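Long-range contacts in vestitone reductase (Medicago sativa, PDB 2P4H), which catalyses the NADPH-dependent, stereospecific reduction of (3R)-vestitone to the corresponding isoflavanol, the penultimate step in the biosynthesis of the phytoalexin medicarpin: residues L108-V112 with N178-V182; D143-V147 with T165-K169; R193-L199 with C315-Y321; C249-V254 with F301-I305. All coordinates share one frame. Numbering follows the deposited sequence.

Contact 1: L108-V112 with N178-V182; sequences LKACV and NGIDV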
loop_
_atom_site.group_PDB
_atom_site.type_symbol
_atom_site.label_atom_id
_atom_site.label_comp_id
_atom_site.label_asym_id
_atom_site.label_seq_id
_atom_site.Cartn_x
_atom_site.Cartn_y
_atom_site.Cartn_z
ATOM N N LEU A 108 10.783 0.350 -13.649
ATOM C CA LEU A 108 10.675 1.736 -14.094
ATOM C C LEU A 108 11.675 1.973 -15.238
ATOM O O LEU A 108 11.368 2.658 -16.216
ATOM C CB LEU A 108 10.954 2.697 -12.931
ATOM C CG LEU A 108 10.869 4.199 -13.225
ATOM C CD1 LEU A 108 9.485 4.571 -13.745
ATOM C CD2 LEU A 108 11.181 4.970 -11.950
ATOM N N LYS A 109 12.870 1.402 -15.117
ATOM C CA LYS A 109 13.876 1.543 -16.168
ATOM C C LYS A 109 13.360 0.887 -17.447
ATOM O O LYS A 109 13.582 1.388 -18.550
ATOM C CB LYS A 109 15.191 0.886 -15.740
ATOM C CG LYS A 109 15.947 1.652 -14.665
ATOM C CD LYS A 109 17.145 0.857 -14.171
ATOM C CE LYS A 109 17.925 1.623 -13.117
ATOM N NZ LYS A 109 19.058 0.814 -12.581
ATOM N N ALA A 110 12.660 -0.232 -17.293
ATOM C CA ALA A 110 12.109 -0.945 -18.443
ATOM C C ALA A 110 11.068 -0.092 -19.164
ATOM O O ALA A 110 10.860 -0.236 -20.371
ATOM C CB ALA A 110 11.477 -2.257 -17.988
ATOM N N CYS A 111 10.427 0.800 -18.412
ATOM C CA CYS A 111 9.382 1.678 -18.931
ATOM C C CYS A 111 9.903 2.831 -19.786
ATOM O O CYS A 111 9.136 3.463 -20.511
ATOM C CB CYS A 111 8.561 2.237 -17.758
ATOM S SG CYS A 111 7.009 3.061 -18.201
ATOM N N VAL A 112 11.199 3.110 -19.703
ATOM C CA VAL A 112 11.774 4.200 -20.483
ATOM C C VAL A 112 11.466 4.016 -21.967
ATOM O O VAL A 112 11.703 2.948 -22.532
ATOM C CB VAL A 112 13.307 4.284 -20.286
ATOM C CG1 VAL A 112 13.899 5.336 -21.216
ATOM C CG2 VAL A 112 13.621 4.632 -18.839
ATOM N N ASN A 178 13.958 11.005 -16.636
ATOM C CA ASN A 178 13.685 10.236 -17.845
ATOM C C ASN A 178 12.310 10.454 -18.469
ATOM O O ASN A 178 11.855 9.648 -19.282
ATOM C CB ASN A 178 13.908 8.754 -17.547
ATOM C CG ASN A 178 15.361 8.443 -17.252
ATOM O OD1 ASN A 178 16.162 8.249 -18.166
ATOM N ND2 ASN A 178 15.716 8.422 -15.972
ATOM N N GLY A 179 11.658 11.543 -18.081
ATOM C CA GLY A 179 10.353 11.874 -18.627
ATOM C C GLY A 179 9.251 10.840 -18.490
ATOM O O GLY A 179 8.447 10.669 -19.404
ATOM N N ILE A 180 9.205 10.144 -17.360
ATOM C CA ILE A 180 8.160 9.150 -17.137
ATOM C C ILE A 180 7.132 9.770 -16.197
ATOM O O ILE A 180 7.502 10.379 -15.193
ATOM C CB ILE A 180 8.725 7.863 -16.491
ATOM C CG1 ILE A 180 9.811 7.264 -17.392
ATOM C CG2 ILE A 180 7.606 6.849 -16.283
ATOM C CD1 ILE A 180 10.483 6.039 -16.812
ATOM N N ASP A 181 5.851 9.637 -16.528
ATOM C CA ASP A 181 4.795 10.202 -15.690
ATOM C C ASP A 181 4.600 9.315 -14.466
ATOM O O ASP A 181 3.804 8.370 -14.482
ATOM C CB ASP A 181 3.479 10.302 -16.462
ATOM C CG ASP A 181 2.484 11.229 -15.789
ATOM O OD1 ASP A 181 2.585 11.424 -14.560
ATOM O OD2 ASP A 181 1.596 11.762 -16.489
ATOM N N VAL A 182 5.331 9.642 -13.405
ATOM C CA VAL A 182 5.295 8.882 -12.167
ATOM C C VAL A 182 4.442 9.493 -11.072
ATOM O O VAL A 182 4.462 10.701 -10.843
ATOM C CB VAL A 182 6.724 8.707 -11.591
ATOM C CG1 VAL A 182 6.665 8.073 -10.200
ATOM C CG2 VAL A 182 7.561 7.855 -12.529
#
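This is an apolar contact at the edge of the Rossmann domain, where the C-terminal end of helix 95-111 meets the loop that leads from helix 158-177 into strand 182-187. Ile180 is its centre. Its CD1 lies 3.5 Å from Leu108 CD1 and 4.0 Å from Val112 CG2, while Ile180 CG2 comes within 4.3 Å of Cys111 SG, so the one side chain spans the last turn of the helix. Leu108 also reaches the start of the strand, with its CD1 4.0 Å from Val182 CG2. At the outer end, Val112 CG2 lies against Asn178 CB at 4.3 Å; the Asn178 amide turns back to its own helix, where ND2 bonds the carbonyl of Phe174. No hydrogen bond crosses between the segments. Gly179, at phi 57° and psi 38°, turns the chain from the end of helix 158-177 towards the sheet, and Asp181 then forms a salt bridge with Arg119 while its backbone bonds Phe120. Leu108 and Ile180 both pack on Phe120 of strand 119-125, the neighbour of 182-187. A helix end packed on the loop that feeds the next parallel strand is characteristic of the layered alpha/beta architecture of the NAD(P)-binding Rossmann fold.

Contact 2: D143-V147 with T165-K169; sequences DWSDV and TLAEK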
loop_
_atom_site.group_PDB
_atom_site.type_symbol
_atom_site.label_atom_id
_atom_site.label_comp_id
_atom_site.label_asym_id
_atom_site.label_seq_id
_atom_site.Cartn_x
_atom_site.Cartn_y
_atom_site.Cartn_z
ATOM N N ASP A 143 6.830 16.334 3.345
ATOM C CA ASP A 143 7.555 15.702 4.440
ATOM C C ASP A 143 8.223 14.391 4.054
ATOM O O ASP A 143 7.671 13.595 3.294
ATOM C CB ASP A 143 6.611 15.473 5.621
ATOM C CG ASP A 143 6.143 16.769 6.242
ATOM O OD1 ASP A 143 7.001 17.511 6.771
ATOM O OD2 ASP A 143 4.930 17.057 6.197
ATOM N N TRP A 144 9.418 14.177 4.596
ATOM C CA TRP A 144 10.205 12.976 4.338
ATOM C C TRP A 144 10.883 12.470 5.598
ATOM O O TRP A 144 11.290 13.262 6.449
ATOM C CB TRP A 144 11.322 13.249 3.327
ATOM C CG TRP A 144 10.903 13.338 1.907
ATOM C CD1 TRP A 144 10.680 14.474 1.185
ATOM C CD2 TRP A 144 10.698 12.244 1.010
ATOM N NE1 TRP A 144 10.355 14.154 -0.111
ATOM C CE2 TRP A 144 10.357 12.791 -0.245
ATOM C CE3 TRP A 144 10.772 10.851 1.145
ATOM C CZ2 TRP A 144 10.092 11.994 -1.363
ATOM C CZ3 TRP A 144 10.509 10.056 0.032
ATOM C CH2 TRP A 144 10.173 10.635 -1.205
ATOM N N SER A 145 11.016 11.152 5.709
ATOM C CA SER A 145 11.715 10.566 6.842
ATOM C C SER A 145 13.196 10.902 6.669
ATOM O O SER A 145 13.670 11.099 5.546
ATOM C CB SER A 145 11.524 9.047 6.869
ATOM O OG SER A 145 10.219 8.711 7.300
ATOM N N ASP A 146 13.912 10.969 7.786
ATOM C CA ASP A 146 15.339 11.287 7.799
ATOM C C ASP A 146 16.128 9.979 7.865
ATOM O O ASP A 146 16.184 9.335 8.912
ATOM C CB ASP A 146 15.651 12.147 9.027
ATOM C CG ASP A 146 17.061 12.704 9.019
ATOM O OD1 ASP A 146 17.997 11.965 8.656
ATOM O OD2 ASP A 146 17.228 13.883 9.396
ATOM N N VAL A 147 16.734 9.586 6.748
ATOM C CA VAL A 147 17.498 8.343 6.689
ATOM C C VAL A 147 18.692 8.311 7.645
ATOM O O VAL A 147 18.973 7.281 8.259
ATOM C CB VAL A 147 17.986 8.064 5.247
ATOM C CG1 VAL A 147 18.895 6.844 5.222
ATOM C CG2 VAL A 147 16.786 7.841 4.335
ATOM N N THR A 165 11.944 4.937 2.137
ATOM C CA THR A 165 12.333 6.315 1.871
ATOM C C THR A 165 13.280 6.404 0.676
ATOM O O THR A 165 13.062 7.199 -0.242
ATOM C CB THR A 165 13.004 6.942 3.112
ATOM O OG1 THR A 165 12.110 6.851 4.231
ATOM C CG2 THR A 165 13.336 8.407 2.859
ATOM N N LEU A 166 14.328 5.587 0.687
ATOM C CA LEU A 166 15.292 5.596 -0.407
ATOM C C LEU A 166 14.650 5.169 -1.722
ATOM O O LEU A 166 14.934 5.744 -2.773
ATOM C CB LEU A 166 16.466 4.667 -0.088
ATOM C CG LEU A 166 17.344 5.086 1.093
ATOM C CD1 LEU A 166 18.463 4.072 1.277
ATOM C CD2 LEU A 166 17.918 6.471 0.843
ATOM N N ALA A 167 13.781 4.166 -1.662
ATOM C CA ALA A 167 13.124 3.679 -2.868
ATOM C C ALA A 167 12.230 4.734 -3.504
ATOM O O ALA A 167 12.300 4.965 -4.710
ATOM C CB ALA A 167 12.315 2.432 -2.560
ATOM N N GLU A 168 11.392 5.385 -2.702
ATOM C CA GLU A 168 10.499 6.389 -3.264
ATOM C C GLU A 168 11.273 7.561 -3.850
ATOM O O GLU A 168 10.927 8.070 -4.919
ATOM C CB GLU A 168 9.504 6.912 -2.222
ATOM C CG GLU A 168 8.318 7.611 -2.894
ATOM C CD GLU A 168 7.431 8.394 -1.947
ATOM O OE1 GLU A 168 7.455 8.134 -0.726
ATOM O OE2 GLU A 168 6.690 9.267 -2.444
ATOM N N LYS A 169 12.322 7.991 -3.157
ATOM C CA LYS A 169 13.126 9.095 -3.660
ATOM C C LYS A 169 13.754 8.722 -4.997
ATOM O O LYS A 169 13.782 9.534 -5.920
ATOM C CB LYS A 169 14.224 9.470 -2.660
ATOM C CG LYS A 169 13.707 10.176 -1.423
ATOM C CD LYS A 169 14.848 10.731 -0.585
ATOM C CE LYS A 169 14.330 11.579 0.567
ATOM N NZ LYS A 169 15.450 12.208 1.324
HETATM O O HOH W 1 14.912 12.952 4.075
#
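Van der Waals and CH-pi contacts to Trp144 account for much of the interface between loop 143-147 and helix 158-177. The six-membered end of the indole points at the helix: Lys169 CG sits over one face, 3.7 Å from the centroid of the six-membered ring, and makes a CH-pi contact. Around the same ring, Trp144 CZ3 is 3.8 Å from Thr165 O and Trp144 CH2 is 3.6 Å from Glu168 CD. A second apolar patch forms where Val147 begins helix 147-153, its CG2 lying 3.8 Å from Thr165 CG2 and 3.9 Å from Leu166 CD2. The arrangement belongs to the Rossmann-type domain of the epimerase/dehydratase family: helix 158-177 covers the parallel sheet, and the loop crosses its flank before turning into the next helix, which Asp146 N-caps through a bond to Leu149 N. Polar links across the segments are indirect. Water 1 donates to Ser145 O at 2.7 Å and accepts from Lys169 NZ at 2.9 Å, holding the lysine end beside the loop; the same NZ makes a long approach to the indole five-membered ring, at most a weak cation-pi attraction. The carboxylate of Glu168 instead faces the sheet, with bonds to Ser124 and Thr184 and a salt bridge to Arg246, which also makes a cation-pi contact with Trp144.

Contact 3: R193-L199 with C315-Y321; sequences RFVCPKL and CCKEKGY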
loop_
_atom_site.group_PDB
_atom_site.type_symbol
_atom_site.label_atom_id
_atom_site.label_comp_id
_atom_site.label_asym_id
_atom_site.label_seq_id
_atom_site.Cartn_x
_atom_site.Cartn_y
_atom_site.Cartn_z
ATOM N N ARG A 193 -11.081 -6.267 3.015
ATOM C CA ARG A 193 -11.148 -7.689 2.707
ATOM C C ARG A 193 -9.849 -8.005 1.975
ATOM O O ARG A 193 -9.134 -7.098 1.548
ATOM C CB ARG A 193 -12.325 -8.010 1.781
ATOM C CG ARG A 193 -13.705 -7.804 2.374
ATOM C CD ARG A 193 -14.762 -8.359 1.424
ATOM N NE ARG A 193 -14.559 -9.785 1.185
ATOM C CZ ARG A 193 -14.983 -10.753 1.994
ATOM N NH1 ARG A 193 -15.653 -10.461 3.101
ATOM N NH2 ARG A 193 -14.716 -12.019 1.703
ATOM N N PHE A 194 -9.540 -9.287 1.834
ATOM C CA PHE A 194 -8.333 -9.704 1.133
ATOM C C PHE A 194 -8.536 -11.072 0.502
ATOM O O PHE A 194 -9.369 -11.856 0.961
ATOM C CB PHE A 194 -7.133 -9.721 2.093
ATOM C CG PHE A 194 -7.343 -10.550 3.336
ATOM C CD1 PHE A 194 -6.956 -11.891 3.377
ATOM C CD2 PHE A 194 -7.906 -9.983 4.476
ATOM C CE1 PHE A 194 -7.126 -12.646 4.538
ATOM C CE2 PHE A 194 -8.081 -10.728 5.639
ATOM C CZ PHE A 194 -7.690 -12.063 5.674
ATOM N N VAL A 195 -7.791 -11.348 -0.563
ATOM C CA VAL A 195 -7.898 -12.636 -1.239
ATOM C C VAL A 195 -6.609 -13.446 -1.146
ATOM O O VAL A 195 -6.576 -14.609 -1.552
ATOM C CB VAL A 195 -8.280 -12.477 -2.736
ATOM C CG1 VAL A 195 -9.673 -11.874 -2.857
ATOM C CG2 VAL A 195 -7.253 -11.615 -3.461
ATOM N N CYS A 196 -5.552 -12.837 -0.612
ATOM C CA CYS A 196 -4.273 -13.528 -0.470
ATOM C C CYS A 196 -4.359 -14.647 0.574
ATOM O O CYS A 196 -5.200 -14.609 1.474
ATOM C CB CYS A 196 -3.162 -12.531 -0.116
ATOM S SG CYS A 196 -3.535 -11.437 1.261
ATOM N N PRO A 197 -3.481 -15.659 0.464
ATOM C CA PRO A 197 -3.438 -16.812 1.369
ATOM C C PRO A 197 -3.081 -16.614 2.842
ATOM O O PRO A 197 -3.346 -17.495 3.658
ATOM C CB PRO A 197 -2.472 -17.763 0.659
ATOM C CG PRO A 197 -1.525 -16.829 -0.007
ATOM C CD PRO A 197 -2.457 -15.786 -0.589
ATOM N N LYS A 198 -2.490 -15.478 3.192
ATOM C CA LYS A 198 -2.127 -15.227 4.584
ATOM C C LYS A 198 -2.741 -13.933 5.098
ATOM O O LYS A 198 -3.042 -13.029 4.319
ATOM C CB LYS A 198 -0.605 -15.150 4.734
ATOM C CG LYS A 198 0.129 -16.439 4.407
ATOM C CD LYS A 198 1.627 -16.278 4.614
ATOM C CE LYS A 198 2.365 -17.571 4.316
ATOM N NZ LYS A 198 3.834 -17.424 4.517
ATOM N N LEU A 199 -2.925 -13.850 6.413
ATOM C CA LEU A 199 -3.484 -12.650 7.032
ATOM C C LEU A 199 -2.493 -11.498 6.875
ATOM O O LEU A 199 -1.365 -11.576 7.363
ATOM C CB LEU A 199 -3.736 -12.901 8.522
ATOM C CG LEU A 199 -4.242 -11.706 9.339
ATOM C CD1 LEU A 199 -5.624 -11.298 8.849
ATOM C CD2 LEU A 199 -4.288 -12.075 10.811
ATOM N N CYS A 315 -14.034 -10.759 6.626
ATOM C CA CYS A 315 -13.113 -11.574 5.843
ATOM C C CYS A 315 -12.326 -12.488 6.778
ATOM O O CYS A 315 -12.153 -13.678 6.502
ATOM C CB CYS A 315 -12.163 -10.685 5.034
ATOM S SG CYS A 315 -11.180 -11.582 3.807
ATOM N N CYS A 316 -11.860 -11.939 7.895
ATOM C CA CYS A 316 -11.116 -12.736 8.861
ATOM C C CYS A 316 -11.970 -13.871 9.421
ATOM O O CYS A 316 -11.482 -14.985 9.613
ATOM C CB CYS A 316 -10.611 -11.854 10.004
ATOM S SG CYS A 316 -9.165 -10.866 9.571
ATOM N N LYS A 317 -13.242 -13.591 9.684
ATOM C CA LYS A 317 -14.145 -14.617 10.208
ATOM C C LYS A 317 -14.317 -15.741 9.192
ATOM O O LYS A 317 -14.257 -16.923 9.538
ATOM C CB LYS A 317 -15.505 -13.999 10.539
ATOM C CG LYS A 317 -15.485 -13.095 11.763
ATOM C CD LYS A 317 -16.740 -12.243 11.857
ATOM C CE LYS A 317 -18.001 -13.085 11.955
ATOM N NZ LYS A 317 -19.216 -12.217 11.975
ATOM N N GLU A 318 -14.520 -15.370 7.935
ATOM C CA GLU A 318 -14.704 -16.341 6.862
ATOM C C GLU A 318 -13.493 -17.247 6.687
ATOM O O GLU A 318 -13.632 -18.447 6.431
ATOM C CB GLU A 318 -14.961 -15.619 5.539
ATOM C CG GLU A 318 -16.286 -14.889 5.451
ATOM C CD GLU A 318 -16.343 -13.948 4.261
ATOM O OE1 GLU A 318 -15.613 -14.189 3.272
ATOM O OE2 GLU A 318 -17.123 -12.974 4.307
ATOM N N LYS A 319 -12.306 -16.668 6.832
ATOM C CA LYS A 319 -11.067 -17.407 6.640
ATOM C C LYS A 319 -10.465 -18.063 7.879
ATOM O O LYS A 319 -9.416 -18.708 7.794
ATOM C CB LYS A 319 -10.047 -16.493 5.957
ATOM C CG LYS A 319 -10.487 -16.068 4.559
ATOM C CD LYS A 319 -9.443 -15.216 3.859
ATOM C CE LYS A 319 -9.885 -14.849 2.450
ATOM N NZ LYS A 319 -10.050 -16.048 1.575
ATOM N N GLY A 320 -11.122 -17.906 9.021
ATOM C CA GLY A 320 -10.646 -18.537 10.240
ATOM C C GLY A 320 -9.617 -17.806 11.078
ATOM O O GLY A 320 -9.000 -18.404 11.959
ATOM N N TYR A 321 -9.419 -16.517 10.822
ATOM C CA TYR A 321 -8.458 -15.746 11.602
ATOM C C TYR A 321 -9.163 -15.107 12.792
ATOM O O TYR A 321 -8.517 -14.611 13.713
ATOM C CB TYR A 321 -7.804 -14.680 10.723
ATOM C CG TYR A 321 -7.027 -15.273 9.571
ATOM C CD1 TYR A 321 -5.904 -16.070 9.798
ATOM C CD2 TYR A 321 -7.430 -15.062 8.255
ATOM C CE1 TYR A 321 -5.203 -16.645 8.737
ATOM C CE2 TYR A 321 -6.740 -15.630 7.187
ATOM C CZ TYR A 321 -5.630 -16.421 7.434
ATOM O OH TYR A 321 -4.964 -16.996 6.373
HETATM O O HOH W 2 -9.182 -15.776 -1.496
HETATM O O HOH W 3 -6.065 -15.932 3.704
#
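A two-pronged salt bridge joins loop 193-199 to the end of helix 305-319: Arg193 NH2 donates to Glu318 OE1 at 2.8 Å and Arg193 NH1 to Glu318 OE2 at 3.2 Å, with Cys315 CB over one face of the guanidinium. Next to it, Phe194 N donates to Cys315 SG at 3.4 Å. Two waters extend the polar link, water 2 between Val195 O and Lys319 NZ, water 3 between Cys196 O and Tyr321 OH. Inside this polar margin, Phe194 fills the centre. Cys315 SG stands over its face, 3.7 Å from the ring centroid, whereas Cys316 SG lies at its edge and also meets Leu199 CD1 at 3.6 Å. Tyr321 CD2 touches Phe194 CZ at 4.0 Å, and Leu199 CB makes a CH-pi contact 3.9 Å from the tyrosine ring centroid. The Schellman motif at Gly320, with Tyr321 N bonded to Cys316 O at 2.8 Å, turns that ring back against the loop. Phe194 also touches Phe12, a predicted NADP(+)-binding residue on helix 12-23. Cys315 SG thus accepts a backbone N-H and packs on an aromatic face, coupling the polar and apolar parts of a contact that ties the chain's C-terminus to a loop beside the probable cofactor site.

Contact 4: C249-V254 with F301-I305; sequences CSPFIV and FKYTI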
loop_
_atom_site.group_PDB
_atom_site.type_symbol
_atom_site.label_atom_id
_atom_site.label_comp_id
_atom_site.label_asym_id
_atom_site.label_seq_id
_atom_site.Cartn_x
_atom_site.Cartn_y
_atom_site.Cartn_z
ATOM N N CYS A 249 -2.478 8.928 0.596
ATOM C CA CYS A 249 -3.757 8.247 0.368
ATOM C C CYS A 249 -4.084 7.660 1.738
ATOM O O CYS A 249 -4.032 6.445 1.958
ATOM C CB CYS A 249 -3.587 7.153 -0.683
ATOM S SG CYS A 249 -5.137 6.406 -1.201
ATOM N N SER A 250 -4.456 8.552 2.649
ATOM C CA SER A 250 -4.683 8.207 4.049
ATOM C C SER A 250 -5.833 9.047 4.601
ATOM O O SER A 250 -5.612 10.001 5.347
ATOM C CB SER A 250 -3.377 8.525 4.788
ATOM O OG SER A 250 -3.395 8.165 6.147
ATOM N N PRO A 251 -7.079 8.682 4.264
ATOM C CA PRO A 251 -8.262 9.422 4.717
ATOM C C PRO A 251 -8.634 9.334 6.188
ATOM O O PRO A 251 -9.421 10.148 6.678
ATOM C CB PRO A 251 -9.367 8.861 3.829
ATOM C CG PRO A 251 -8.976 7.418 3.720
ATOM C CD PRO A 251 -7.474 7.505 3.465
ATOM N N PHE A 252 -8.081 8.356 6.897
ATOM C CA PHE A 252 -8.427 8.175 8.299
ATOM C C PHE A 252 -7.264 8.309 9.273
ATOM O O PHE A 252 -6.136 7.911 8.975
ATOM C CB PHE A 252 -9.051 6.784 8.523
ATOM C CG PHE A 252 -10.062 6.371 7.481
ATOM C CD1 PHE A 252 -11.076 7.236 7.077
ATOM C CD2 PHE A 252 -10.025 5.085 6.944
ATOM C CE1 PHE A 252 -12.041 6.822 6.149
ATOM C CE2 PHE A 252 -10.984 4.664 6.023
ATOM C CZ PHE A 252 -11.994 5.534 5.626
ATOM N N ILE A 253 -7.550 8.881 10.437
ATOM C CA ILE A 253 -6.575 8.982 11.517
ATOM C C ILE A 253 -7.420 8.526 12.707
ATOM O O ILE A 253 -8.412 9.161 13.079
ATOM C CB ILE A 253 -5.977 10.410 11.661
ATOM C CG1 ILE A 253 -4.894 10.390 12.741
ATOM C CG2 ILE A 253 -7.057 11.441 11.931
ATOM C CD1 ILE A 253 -3.731 9.447 12.428
ATOM N N VAL A 254 -7.026 7.389 13.274
ATOM C CA VAL A 254 -7.800 6.739 14.321
ATOM C C VAL A 254 -7.136 6.434 15.654
ATOM O O VAL A 254 -6.324 5.511 15.758
ATOM C CB VAL A 254 -8.355 5.401 13.764
ATOM C CG1 VAL A 254 -9.381 4.813 14.715
ATOM C CG2 VAL A 254 -8.950 5.625 12.372
ATOM N N PHE A 301 -13.140 9.320 -1.985
ATOM C CA PHE A 301 -13.082 8.069 -1.246
ATOM C C PHE A 301 -14.486 7.491 -1.136
ATOM O O PHE A 301 -15.453 8.215 -0.890
ATOM C CB PHE A 301 -12.477 8.279 0.143
ATOM C CG PHE A 301 -10.990 8.469 0.121
ATOM C CD1 PHE A 301 -10.435 9.718 -0.136
ATOM C CD2 PHE A 301 -10.143 7.379 0.285
ATOM C CE1 PHE A 301 -9.053 9.877 -0.237
ATOM C CE2 PHE A 301 -8.759 7.525 0.187
ATOM C CZ PHE A 301 -8.213 8.774 -0.076
ATOM N N LYS A 302 -14.582 6.181 -1.316
ATOM C CA LYS A 302 -15.858 5.475 -1.286
ATOM C C LYS A 302 -16.231 4.854 0.057
ATOM O O LYS A 302 -17.414 4.761 0.394
ATOM C CB LYS A 302 -15.835 4.382 -2.357
ATOM C CG LYS A 302 -17.038 3.448 -2.360
ATOM C CD LYS A 302 -16.927 2.433 -3.487
ATOM C CE LYS A 302 -18.093 1.454 -3.476
ATOM N NZ LYS A 302 -18.007 0.473 -4.591
ATOM N N TYR A 303 -15.230 4.458 0.836
ATOM C CA TYR A 303 -15.479 3.783 2.103
ATOM C C TYR A 303 -15.270 4.577 3.383
ATOM O O TYR A 303 -14.449 5.488 3.446
ATOM C CB TYR A 303 -14.626 2.517 2.149
ATOM C CG TYR A 303 -14.860 1.619 0.964
ATOM C CD1 TYR A 303 -15.931 0.726 0.946
ATOM C CD2 TYR A 303 -14.036 1.682 -0.159
ATOM C CE1 TYR A 303 -16.174 -0.081 -0.159
ATOM C CE2 TYR A 303 -14.272 0.879 -1.273
ATOM C CZ TYR A 303 -15.343 -0.001 -1.264
ATOM O OH TYR A 303 -15.575 -0.803 -2.355
ATOM N N THR A 304 -16.026 4.198 4.408
ATOM C CA THR A 304 -15.940 4.826 5.714
ATOM C C THR A 304 -15.065 3.963 6.617
ATOM O O THR A 304 -14.711 2.832 6.266
ATOM C CB THR A 304 -17.323 4.919 6.377
ATOM O OG1 THR A 304 -17.823 3.592 6.603
ATOM C CG2 THR A 304 -18.298 5.682 5.488
ATOM N N ILE A 305 -14.721 4.500 7.780
ATOM C CA ILE A 305 -13.921 3.765 8.745
ATOM C C ILE A 305 -14.683 2.500 9.144
ATOM O O ILE A 305 -14.092 1.429 9.291
ATOM C CB ILE A 305 -13.637 4.622 10.000
ATOM C CG1 ILE A 305 -12.652 5.741 9.653
ATOM C CG2 ILE A 305 -13.083 3.750 11.116
ATOM C CD1 ILE A 305 -12.400 6.723 10.792
#
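The contact belongs to the C-terminal part of this extended Rossmann-type reductase, where the chain leaves the last strand of the parallel sheet, 245-248, and enters strand 252-255 of the smaller mixed sheet. Segment 301-305, leading into helix 305-319, runs in nearly the same direction, 20° away end to end, and meets it through side chains with no hydrogen bond between them. Phe301 packs against Cys249 and Pro251: Pro251 CB lies over its ring, 3.8 Å from the centroid, and Cys249 SG approaches the ring edge, 4.0 Å from Phe301 CE2. Tyr303 directs its side chain away from the contact; its ring stacks on His226 and its OH is hydrogen-bonded to Asp228. Thr304 N-caps helix 305-319, placing Ile305 in its first turn against the strand. There Ile305 CD1 reaches Val254 CG2 at 4.0 Å. Phe252 packs against the start of the helix: Ile305 CG1 sits over one face, 3.5 Å from the ring centroid, and Tyr303 O lies at its edge, 3.3 Å from Phe252 CZ.

Overall arrangement
Contacts 1 and 2 share helix 158-177, contact 2 on its body and contact 1 just past its end; their centres are 20 Å apart, and along the chain contact 2 is nested within the loop closed by contact 1. Contacts 3 and 4 share helix 305-319, which contact 4 meets at its start and contact 3 at its end, with centres 21 Å apart and contact 4 nested within contact 3. The two pairs follow in series, and contact 3 lies across the chain's centre from contacts 1 and 2, about 35 and 32 Å between centres. The first pair lies within the Rossmann domain; the second places both ends of helix 305-319, contact 3 beside the predicted cofactor site.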